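Local atomic coordinates of fructosyl amine: oxygen oxidoreductase (Aspergillus fumigatus, PDB entry 3DJE), a protein that oxidises fructosyl amino acids (Amadori products) with FAD and molecular oxygen, releasing the amine from its sugar in deglycation. Residues A14-T19 against A44-N49. Sequence-based numbering, arbitrary orientation.
With FAD (flavin-adenine dinucleotide), chain C.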
loop_
_atom_site.group_PDB
_atom_site.type_symbol
_atom_site.label_atom_id
_atom_site.label_comp_id
_atom_site.label_asym_id
_atom_site.label_seq_id
_atom_site.Cartn_x
_atom_site.Cartn_y
_atom_site.Cartn_z
ATOM N N ALA A 14 -4.407 5.674 11.803
ATOM C CA ALA A 14 -3.178 6.460 11.650
ATOM C C ALA A 14 -2.176 5.782 10.701
ATOM O O ALA A 14 -0.962 5.843 10.909
ATOM C CB ALA A 14 -2.536 6.705 13.030
ATOM N N GLY A 15 -2.702 5.136 9.665
ATOM C CA GLY A 15 -1.868 4.496 8.661
ATOM C C GLY A 15 -1.464 5.483 7.596
ATOM O O GLY A 15 -1.369 6.696 7.842
ATOM N N THR A 16 -1.237 4.967 6.399
ATOM C CA THR A 16 -0.693 5.795 5.319
ATOM C C THR A 16 -1.601 7.001 5.011
ATOM O O THR A 16 -1.166 8.166 5.030
ATOM C CB THR A 16 -0.501 4.968 4.042
ATOM O OG1 THR A 16 0.140 3.726 4.365
ATOM C CG2 THR A 16 0.341 5.738 3.051
ATOM N N TRP A 17 -2.860 6.711 4.728
ATOM C CA TRP A 17 -3.771 7.744 4.267
ATOM C C TRP A 17 -4.347 8.577 5.419
ATOM O O TRP A 17 -4.553 9.788 5.265
ATOM C CB TRP A 17 -4.855 7.120 3.394
ATOM C CG TRP A 17 -4.358 6.708 2.025
ATOM C CD1 TRP A 17 -3.054 6.532 1.617
ATOM C CD2 TRP A 17 -5.174 6.448 0.885
ATOM N NE1 TRP A 17 -3.022 6.189 0.282
ATOM C CE2 TRP A 17 -4.309 6.130 -0.187
ATOM C CE3 TRP A 17 -6.565 6.451 0.664
ATOM C CZ2 TRP A 17 -4.788 5.825 -1.463
ATOM C CZ3 TRP A 17 -7.040 6.151 -0.618
ATOM C CH2 TRP A 17 -6.150 5.832 -1.649
ATOM N N GLY A 18 -4.552 7.955 6.587
ATOM C CA GLY A 18 -4.960 8.694 7.787
ATOM C C GLY A 18 -3.901 9.715 8.189
ATOM O O GLY A 18 -4.226 10.873 8.499
ATOM N N THR A 19 -2.637 9.298 8.172
ATOM C CA THR A 19 -1.539 10.206 8.504
ATOM C C THR A 19 -1.432 11.326 7.466
ATOM O O THR A 19 -1.265 12.506 7.832
ATOM C CB THR A 19 -0.216 9.466 8.709
ATOM O OG1 THR A 19 -0.338 8.642 9.867
ATOM C CG2 THR A 19 0.948 10.438 8.934
ATOM N N ALA A 44 1.816 -1.648 13.439
ATOM C CA ALA A 44 2.282 -2.963 12.980
ATOM C C ALA A 44 1.382 -3.578 11.907
ATOM O O ALA A 44 1.846 -4.450 11.154
ATOM C CB ALA A 44 2.433 -3.913 14.141
ATOM N N ILE A 45 0.130 -3.124 11.823
ATOM C CA ILE A 45 -0.782 -3.600 10.769
ATOM C C ILE A 45 -0.995 -2.592 9.636
ATOM O O ILE A 45 -1.808 -2.815 8.720
ATOM C CB ILE A 45 -2.150 -4.099 11.324
ATOM C CG1 ILE A 45 -2.918 -2.972 12.009
ATOM C CG2 ILE A 45 -1.943 -5.290 12.269
ATOM C CD1 ILE A 45 -4.418 -3.281 12.226
ATOM N N SER A 46 -0.295 -1.465 9.693
ATOM C CA SER A 46 -0.323 -0.575 8.548
ATOM C C SER A 46 0.460 -1.168 7.385
ATOM O O SER A 46 1.622 -1.556 7.538
ATOM C CB SER A 46 0.225 0.817 8.897
ATOM O OG SER A 46 0.429 1.568 7.706
ATOM N N ALA A 47 -0.172 -1.193 6.217
ATOM C CA ALA A 47 0.521 -1.565 4.985
ATOM C C ALA A 47 1.711 -0.636 4.695
ATOM O O ALA A 47 2.618 -1.013 3.956
ATOM C CB ALA A 47 -0.447 -1.567 3.829
ATOM N N GLY A 48 1.720 0.559 5.293
ATOM C CA GLY A 48 2.804 1.522 5.046
ATOM C C GLY A 48 4.010 1.302 5.942
ATOM O O GLY A 48 5.050 1.934 5.753
ATOM N N ASN A 49 3.872 0.402 6.911
ATOM C CA ASN A 49 4.955 0.132 7.838
ATOM C C ASN A 49 5.900 -0.911 7.258
ATOM O O ASN A 49 5.800 -2.112 7.553
ATOM C CB ASN A 49 4.440 -0.278 9.215
ATOM C CG ASN A 49 5.556 -0.360 10.238
ATOM O OD1 ASN A 49 6.743 -0.286 9.885
ATOM N ND2 ASN A 49 5.192 -0.509 11.511
HETATM P PA FAD C . -2.898 1.322 6.242
HETATM O O1A FAD C . -1.667 2.097 6.051
HETATM O O2A FAD C . -2.796 -0.165 6.358
HETATM O O5B FAD C . -3.575 1.962 7.520
HETATM C C5B FAD C . -4.751 1.422 8.130
HETATM C C4B FAD C . -4.734 1.873 9.596
HETATM O O4B FAD C . -6.037 1.499 10.080
HETATM C C3B FAD C . -3.699 1.012 10.359
HETATM O O3B FAD C . -2.688 1.834 10.966
HETATM C C2B FAD C . -4.580 0.315 11.408
HETATM O O2B FAD C . -3.917 0.200 12.706
HETATM C C1B FAD C . -5.840 1.224 11.434
HETATM N N9A FAD C . -6.932 0.479 12.133
HETATM C C8A FAD C . -7.256 -0.827 12.036
HETATM N N7A FAD C . -8.269 -1.090 12.887
HETATM C C5A FAD C . -8.578 0.052 13.519
HETATM C C6A FAD C . -9.511 0.394 14.504
HETATM N N6A FAD C . -10.334 -0.549 15.018
HETATM N N1A FAD C . -9.562 1.671 14.933
HETATM C C2A FAD C . -8.745 2.607 14.437
HETATM N N3A FAD C . -7.838 2.314 13.498
HETATM C C4A FAD C . -7.743 1.046 13.031
HETATM N N1 FAD C . 2.042 0.768 -2.465
HETATM C C2 FAD C . 2.908 1.535 -3.241
HETATM O O2 FAD C . 2.609 2.674 -3.607
HETATM N N3 FAD C . 4.138 0.992 -3.615
HETATM C C4 FAD C . 4.515 -0.294 -3.245
HETATM O O4 FAD C . 5.616 -0.741 -3.591
HETATM C C4X FAD C . 3.625 -1.063 -2.479
HETATM N N5 FAD C . 3.963 -2.361 -2.105
HETATM C C5X FAD C . 3.154 -3.045 -1.202
HETATM C C6 FAD C . 3.613 -4.250 -0.677
HETATM C C7 FAD C . 2.853 -4.937 0.261
HETATM C C7M FAD C . 3.399 -6.273 0.786
HETATM C C8 FAD C . 1.640 -4.411 0.703
HETATM C C8M FAD C . 0.836 -5.140 1.805
HETATM C C9 FAD C . 1.191 -3.188 0.184
HETATM C C9A FAD C . 1.953 -2.491 -0.764
HETATM N N10 FAD C . 1.522 -1.268 -1.313
HETATM C C10 FAD C . 2.399 -0.520 -2.098
HETATM C "C1'" FAD C . 0.167 -0.765 -1.051
HETATM C "C2'" FAD C . 0.196 0.231 0.109
HETATM O "O2'" FAD C . 1.061 -0.262 1.157
HETATM C "C3'" FAD C . -1.222 0.428 0.636
HETATM O "O3'" FAD C . -2.113 0.647 -0.477
HETATM C "C4'" FAD C . -1.332 1.643 1.564
HETATM O "O4'" FAD C . -0.271 1.679 2.517
HETATM C "C5'" FAD C . -2.672 1.578 2.307
HETATM O "O5'" FAD C . -2.818 2.739 3.140
HETATM P P FAD C . -4.100 2.888 4.092
HETATM O O1P FAD C . -5.336 2.709 3.273
HETATM O O2P FAD C . -3.883 4.130 4.862
HETATM O O3P FAD C . -3.999 1.650 5.112
#
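Three donors from the two segments converge on O1A, an oxygen of the adenosine-side phosphate of FAD. Ser46 OG donates to FAD O1A at 2.7 Å, the backbone N of Thr16 reaches the same O1A at 2.9 Å and almost straight (173°), and the Thr16 hydroxyl gives it a third bond. The two hydroxyls do not bond each other, Thr16 OG1 lying 4.0 Å from Ser46 OG; the phosphate oxygen joins them. With chi1 at -46°, Thr16 OG1 lies beside its own backbone N, which lets both groups serve one oxygen; the hydroxyl also accepts from ribityl O4' of FAD at 2.8 Å. Trp17 N continues the row onto the second phosphate, donating to FAD O2P. Gly15 occupies the N-cap of helix 16-27, and with Gly18 fits the Rossmann-type GxGxxG signature of the dinucleotide-binding fold, where the positive end of the helix dipole would probably favour the diphosphate. Gly15 CA lies 3.3 Å from FAD O5B, so the backbone runs close against the phosphate ester. On the other segment, Ser46 OG accepts from Gly48 N at 2.9 Å in an ST turn, while Ala47 N donates to FAD O2A. Gly48 CA then packs 3.5 Å from Thr16 OG1, and Arg333 bonds the carbonyl oxygens of Ser46 and Asn49 at the two ends of the type I turn.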